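Hypothetical protein TT1426 (Thermus thermophilus, PDB 1WD5) is of unproven function but probably acts as a phosphoribosyltransferase of the type I family, with glycosyltransferase activity. Local coordinates at residues Val51-Lys56 with Asp100-Arg105. Residues are numbered along the deposited sequence; the frame is centred on the assembly and turned at random.
Sequences VVLVRK and DVLRKR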
loop_
_atom_site.group_PDB
_atom_site.type_symbol
_atom_site.label_atom_id
_atom_site.label_comp_id
_atom_site.label_asym_id
_atom_site.label_seq_id
_atom_site.Cartn_x
_atom_site.Cartn_y
_atom_site.Cartn_z
ATOM N N VAL A 51 -2.049 6.999 5.302
ATOM C CA VAL A 51 -1.003 6.452 4.468
ATOM C C VAL A 51 -0.377 5.257 5.176
ATOM O O VAL A 51 -0.352 5.200 6.406
ATOM C CB VAL A 51 0.081 7.514 4.210
ATOM C CG1 VAL A 51 0.679 7.969 5.541
ATOM C CG2 VAL A 51 1.158 6.960 3.310
ATOM N N VAL A 52 0.102 4.293 4.398
ATOM C CA VAL A 52 0.765 3.136 4.976
ATOM C C VAL A 52 2.234 3.381 4.689
ATOM O O VAL A 52 2.620 3.621 3.543
ATOM C CB VAL A 52 0.281 1.799 4.348
ATOM C CG1 VAL A 52 0.457 1.811 2.843
ATOM C CG2 VAL A 52 1.040 0.639 4.973
ATOM N N LEU A 53 3.040 3.351 5.744
ATOM C CA LEU A 53 4.468 3.619 5.643
ATOM C C LEU A 53 5.279 2.386 6.018
ATOM O O LEU A 53 5.415 2.049 7.198
ATOM C CB LEU A 53 4.809 4.794 6.560
ATOM C CG LEU A 53 4.110 6.100 6.149
ATOM C CD1 LEU A 53 4.054 7.087 7.312
ATOM C CD2 LEU A 53 4.858 6.700 4.966
ATOM N N VAL A 54 5.823 1.725 5.001
ATOM C CA VAL A 54 6.588 0.502 5.196
ATOM C C VAL A 54 7.704 0.367 4.158
ATOM O O VAL A 54 7.725 1.092 3.160
ATOM C CB VAL A 54 5.667 -0.729 5.051
ATOM C CG1 VAL A 54 4.494 -0.630 6.015
ATOM C CG2 VAL A 54 5.153 -0.810 3.624
ATOM N N ARG A 55 8.617 -0.570 4.407
ATOM C CA ARG A 55 9.730 -0.861 3.510
ATOM C C ARG A 55 9.944 -2.368 3.447
ATOM O O ARG A 55 9.766 -3.083 4.437
ATOM C CB ARG A 55 11.029 -0.207 4.000
ATOM C CG ARG A 55 11.082 1.313 3.854
ATOM C CD ARG A 55 11.183 1.730 2.399
ATOM N NE ARG A 55 12.407 1.232 1.776
ATOM C CZ ARG A 55 12.656 1.289 0.471
ATOM N NH1 ARG A 55 11.768 1.828 -0.358
ATOM N NH2 ARG A 55 13.782 0.789 -0.013
ATOM N N LYS A 56 10.324 -2.852 2.276
ATOM C CA LYS A 56 10.592 -4.267 2.106
ATOM C C LYS A 56 12.017 -4.548 2.578
ATOM O O LYS A 56 12.912 -3.720 2.397
ATOM C CB LYS A 56 10.450 -4.644 0.632
ATOM C CG LYS A 56 10.825 -6.078 0.307
ATOM C CD LYS A 56 11.947 -6.108 -0.712
ATOM C CE LYS A 56 11.564 -5.350 -1.977
ATOM N NZ LYS A 56 12.773 -4.915 -2.727
ATOM N N ASP A 100 16.060 3.780 7.802
ATOM C CA ASP A 100 16.615 5.079 7.427
ATOM C C ASP A 100 15.908 5.677 6.217
ATOM O O ASP A 100 15.696 6.882 6.151
ATOM C CB ASP A 100 18.106 4.971 7.105
ATOM C CG ASP A 100 18.932 4.527 8.290
ATOM O OD1 ASP A 100 18.617 4.933 9.431
ATOM O OD2 ASP A 100 19.911 3.778 8.078
ATOM N N VAL A 101 15.559 4.828 5.255
ATOM C CA VAL A 101 14.885 5.273 4.035
ATOM C C VAL A 101 13.478 5.782 4.314
ATOM O O VAL A 101 12.946 6.631 3.594
ATOM C CB VAL A 101 14.770 4.115 3.016
ATOM C CG1 VAL A 101 14.004 4.574 1.782
ATOM C CG2 VAL A 101 16.150 3.618 2.633
ATOM N N LEU A 102 12.890 5.263 5.382
ATOM C CA LEU A 102 11.526 5.598 5.759
ATOM C C LEU A 102 11.363 6.718 6.791
ATOM O O LEU A 102 10.366 7.431 6.782
ATOM C CB LEU A 102 10.869 4.324 6.295
ATOM C CG LEU A 102 9.382 4.272 6.632
ATOM C CD1 LEU A 102 8.569 4.377 5.358
ATOM C CD2 LEU A 102 9.086 2.957 7.344
ATOM N N ARG A 103 12.354 6.881 7.662
ATOM C CA ARG A 103 12.275 7.847 8.753
ATOM C C ARG A 103 11.838 9.288 8.500
ATOM O O ARG A 103 10.831 9.729 9.052
ATOM C CB ARG A 103 13.591 7.849 9.542
ATOM C CG ARG A 103 13.541 8.712 10.803
ATOM C CD ARG A 103 14.671 8.364 11.769
ATOM N NE ARG A 103 15.944 8.237 11.065
ATOM C CZ ARG A 103 16.560 7.083 10.820
ATOM N NH1 ARG A 103 16.035 5.929 11.226
ATOM N NH2 ARG A 103 17.704 7.084 10.150
ATOM N N LYS A 104 12.578 10.033 7.691
ATOM C CA LYS A 104 12.217 11.428 7.461
ATOM C C LYS A 104 10.843 11.618 6.837
ATOM O O LYS A 104 10.088 12.496 7.253
ATOM C CB LYS A 104 13.275 12.119 6.599
ATOM C CG LYS A 104 14.613 12.291 7.302
ATOM C CD LYS A 104 15.601 13.033 6.413
ATOM C CE LYS A 104 16.960 13.171 7.089
ATOM N NZ LYS A 104 17.951 13.816 6.181
ATOM N N ARG A 105 10.510 10.795 5.849
ATOM C CA ARG A 105 9.215 10.915 5.192
ATOM C C ARG A 105 8.080 10.642 6.178
ATOM O O ARG A 105 7.074 11.348 6.184
ATOM C CB ARG A 105 9.131 9.963 3.994
ATOM C CG ARG A 105 7.779 9.979 3.291
ATOM C CD ARG A 105 7.842 9.370 1.891
ATOM N NE ARG A 105 8.519 10.255 0.943
ATOM C CZ ARG A 105 9.814 10.197 0.645
ATOM N NH1 ARG A 105 10.597 9.285 1.214
ATOM N NH2 ARG A 105 10.331 11.060 -0.220
#
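V101 lays its CG1 methyl over one face of the R55 guanidinium, off centre toward the rim and 3.7 Å from NE. The methyl reaches that face because CG1 stands anti to the backbone N (chi1 177°), and the V101 side chain lies roughly perpendicular to that of R55. The R55 side chain folds about its CB-CG and CG-CD bonds, and its NE hydrogen-bonds to Q98 OE1, one turn earlier on helix 88-112.

L102 follows, the residue most enclosed by the strand. Its CB meets R55 CG at 3.9 Å, the two side chains running past one another in opposing senses, while its branched end lies against the L53-V54 peptide. There CD1 is 3.8 Å from V54 N. CD2 sits equally close to L53 O, and CD1 also touches L53 CB. Beyond it, the L53 side chain continues onto A106 and Y109. Residues 100-105 run nearly antiparallel (164°) to strand 54-56, packing helix 88-112 on strand 48-59 of the mixed sheet within the phosphoribosyltransferase domain.

An alanine in place of R55 would probably leave Q98 without this partner and open a gap beside V101 and L102. Between 51-56 and 100-105 the contact is apolar and van der Waals, with no hydrogen bond, whereas R55 adds a polar tie to the same helix through Q98.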